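Local coordinates for protein osa (Shigella flexneri, PDB 4O7K) that suppresses the oncogenicity of Agrobacterium tumefaciens and acts as a plasmid fertility inhibition factor of the ParB/Srx superfamily, at residues S65-Y70 with R159-A164. The protein carries 1 engineered substitution. Residues are numbered along the deposited sequence; the frame is centred on the assembly and turned at random.
Sequences SDFIVY and RDEASA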
loop_
_atom_site.group_PDB
_atom_site.type_symbol
_atom_site.label_atom_id
_atom_site.label_comp_id
_atom_site.label_asym_id
_atom_site.label_seq_id
_atom_site.Cartn_x
_atom_site.Cartn_y
_atom_site.Cartn_z
ATOM N N SER A 65 -4.171 -12.871 -13.678
ATOM C CA SER A 65 -3.241 -13.725 -12.964
ATOM C C SER A 65 -2.659 -13.059 -11.716
ATOM O O SER A 65 -2.017 -13.721 -10.895
ATOM C CB SER A 65 -2.107 -14.149 -13.904
ATOM O OG SER A 65 -1.383 -13.013 -14.353
ATOM N N ASP A 66 -2.867 -11.752 -11.573
ATOM C CA ASP A 66 -2.366 -11.029 -10.406
ATOM C C ASP A 66 -3.167 -11.410 -9.165
ATOM O O ASP A 66 -4.249 -11.984 -9.265
ATOM C CB ASP A 66 -2.457 -9.520 -10.604
ATOM C CG ASP A 66 -1.477 -8.998 -11.620
ATOM O OD1 ASP A 66 -0.401 -9.612 -11.793
ATOM O OD2 ASP A 66 -1.788 -7.954 -12.235
ATOM N N PHE A 67 -2.630 -11.076 -8.001
ATOM C CA PHE A 67 -3.311 -11.321 -6.737
ATOM C C PHE A 67 -3.440 -10.026 -5.961
ATOM O O PHE A 67 -2.556 -9.175 -6.011
ATOM C CB PHE A 67 -2.551 -12.353 -5.902
ATOM C CG PHE A 67 -2.809 -13.767 -6.310
ATOM C CD1 PHE A 67 -2.279 -14.272 -7.485
ATOM C CD2 PHE A 67 -3.590 -14.591 -5.521
ATOM C CE1 PHE A 67 -2.532 -15.571 -7.861
ATOM C CE2 PHE A 67 -3.842 -15.893 -5.889
ATOM C CZ PHE A 67 -3.322 -16.382 -7.062
ATOM N N ILE A 68 -4.549 -9.868 -5.250
ATOM C CA ILE A 68 -4.709 -8.713 -4.385
ATOM C C ILE A 68 -4.351 -9.078 -2.951
ATOM O O ILE A 68 -4.750 -10.124 -2.437
ATOM C CB ILE A 68 -6.140 -8.159 -4.457
ATOM C CG1 ILE A 68 -6.338 -7.439 -5.802
ATOM C CG2 ILE A 68 -6.394 -7.202 -3.299
ATOM C CD1 ILE A 68 -7.775 -7.396 -6.258
ATOM N N VAL A 69 -3.576 -8.207 -2.318
ATOM C CA VAL A 69 -3.305 -8.315 -0.900
ATOM C C VAL A 69 -3.779 -7.029 -0.220
ATOM O O VAL A 69 -3.426 -5.920 -0.638
ATOM C CB VAL A 69 -1.809 -8.538 -0.607
ATOM C CG1 VAL A 69 -1.580 -8.753 0.881
ATOM C CG2 VAL A 69 -1.280 -9.726 -1.428
ATOM N N TYR A 70 -4.603 -7.182 0.804
ATOM C CA TYR A 70 -4.993 -6.044 1.630
ATOM C C TYR A 70 -3.949 -5.891 2.709
ATOM O O TYR A 70 -3.754 -6.802 3.518
ATOM C CB TYR A 70 -6.372 -6.249 2.247
ATOM C CG TYR A 70 -7.460 -6.377 1.213
ATOM C CD1 TYR A 70 -7.836 -5.289 0.434
ATOM C CD2 TYR A 70 -8.093 -7.591 0.998
ATOM C CE1 TYR A 70 -8.821 -5.407 -0.528
ATOM C CE2 TYR A 70 -9.066 -7.723 0.039
ATOM C CZ TYR A 70 -9.433 -6.627 -0.711
ATOM O OH TYR A 70 -10.413 -6.767 -1.653
ATOM N N ARG A 159 2.338 -10.341 -8.266
ATOM C CA ARG A 159 2.495 -11.013 -9.551
ATOM C C ARG A 159 1.991 -12.457 -9.558
ATOM O O ARG A 159 1.620 -12.986 -10.606
ATOM C CB ARG A 159 3.990 -10.977 -9.933
ATOM C CG ARG A 159 4.326 -10.755 -11.401
ATOM C CD ARG A 159 5.852 -10.626 -11.583
ATOM N NE ARG A 159 6.391 -9.482 -10.837
ATOM C CZ ARG A 159 7.545 -9.471 -10.162
ATOM N NH1 ARG A 159 8.327 -10.549 -10.120
ATOM N NH2 ARG A 159 7.917 -8.369 -9.518
ATOM N N ASP A 160 2.003 -13.105 -8.398
ATOM C CA ASP A 160 1.699 -14.535 -8.323
ATOM C C ASP A 160 1.298 -14.970 -6.915
ATOM O O ASP A 160 1.473 -14.227 -5.947
ATOM C CB ASP A 160 2.905 -15.359 -8.800
ATOM C CG ASP A 160 4.163 -15.039 -8.023
ATOM O OD1 ASP A 160 4.320 -15.532 -6.891
ATOM O OD2 ASP A 160 4.996 -14.278 -8.545
ATOM N N GLU A 161 0.763 -16.182 -6.805
ATOM C CA GLU A 161 0.161 -16.617 -5.553
ATOM C C GLU A 161 1.166 -16.660 -4.403
ATOM O O GLU A 161 0.881 -16.138 -3.318
ATOM C CB GLU A 161 -0.501 -17.986 -5.707
ATOM C CG GLU A 161 -1.314 -18.377 -4.484
ATOM C CD GLU A 161 -2.157 -19.618 -4.704
ATOM O OE1 GLU A 161 -1.834 -20.407 -5.613
ATOM O OE2 GLU A 161 -3.143 -19.801 -3.966
ATOM N N ALA A 162 2.339 -17.254 -4.638
ATOM C CA ALA A 162 3.320 -17.398 -3.572
ATOM C C ALA A 162 3.810 -16.043 -3.083
ATOM O O ALA A 162 3.956 -15.829 -1.885
ATOM C CB ALA A 162 4.492 -18.236 -4.032
ATOM N N SER A 163 4.080 -15.142 -4.021
ATOM C CA SER A 163 4.487 -13.785 -3.684
ATOM C C SER A 163 3.395 -13.102 -2.871
ATOM O O SER A 163 3.682 -12.404 -1.902
ATOM C CB SER A 163 4.783 -12.974 -4.951
ATOM O OG SER A 163 5.877 -13.534 -5.683
ATOM N N ALA A 164 2.144 -13.323 -3.266
ATOM C CA ALA A 164 1.007 -12.718 -2.586
ATOM C C ALA A 164 0.869 -13.279 -1.177
ATOM O O ALA A 164 0.618 -12.543 -0.230
ATOM C CB ALA A 164 -0.281 -12.942 -3.382
HETATM O O HOH W 1 0.462 -12.031 -12.716
#
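With CG of Phe-67 anti to its own carbonyl carbon (chi1 -81°) and CG of Glu-161 anti to its backbone N (chi1 -171°), the phenyl ring lies against the first turn of helix 161-171 and the glutamate chain crosses it obliquely. Glu-161 CA stands over the middle of one ring face, 3.8 Å from the Phe-67 centroid, a CH-pi contact close to the ring normal. From there Glu-161 CB reaches Phe-67 CZ at 3.5 Å, and CG of the glutamate touches CE2 and CZ; its carboxylate plane is turned 20° from the ring. Nearer the backbone, the methyl of Ala-164 meets Phe-67 CB at 3.4 Å. Two residues on, Val-69 CG2 packs on the same Ala-164 CB at 3.9 Å and also touches the alanine's carbonyl oxygen. The start of the helix packs on the side of strand 67-72 that carries Phe-67 and Val-69, while Ile-68 points away from the helix and its side chain touches Leu-182 of helix 179-189. This strand is the middle one of a three-stranded antiparallel sheet, and the helix follows its edge strand 153-158 after the two residues Arg-159 and Asp-160; Ser-158 and Val-156 of that edge strand form backbone hydrogen bonds with Phe-67 and Val-69. Asp-160 is the N-cap: its OD1 accepts from Ser-163 N at 2.9 Å and from Ser-163 OG, both arriving on the syn side from one face of the carboxylate and tilted out of its plane, so two bonds from Ser-163 hold the first turn of the helix. Ahead of both elements, a water joins the loop before the strand to the one before the helix, accepting from Ser-65 OG and donating to Asp-66 OD1 and, at 2.6 Å, to Arg-159 O. The other carboxylate oxygen, Asp-66 OD2, is hydrogen-bonded to Ala-63 N.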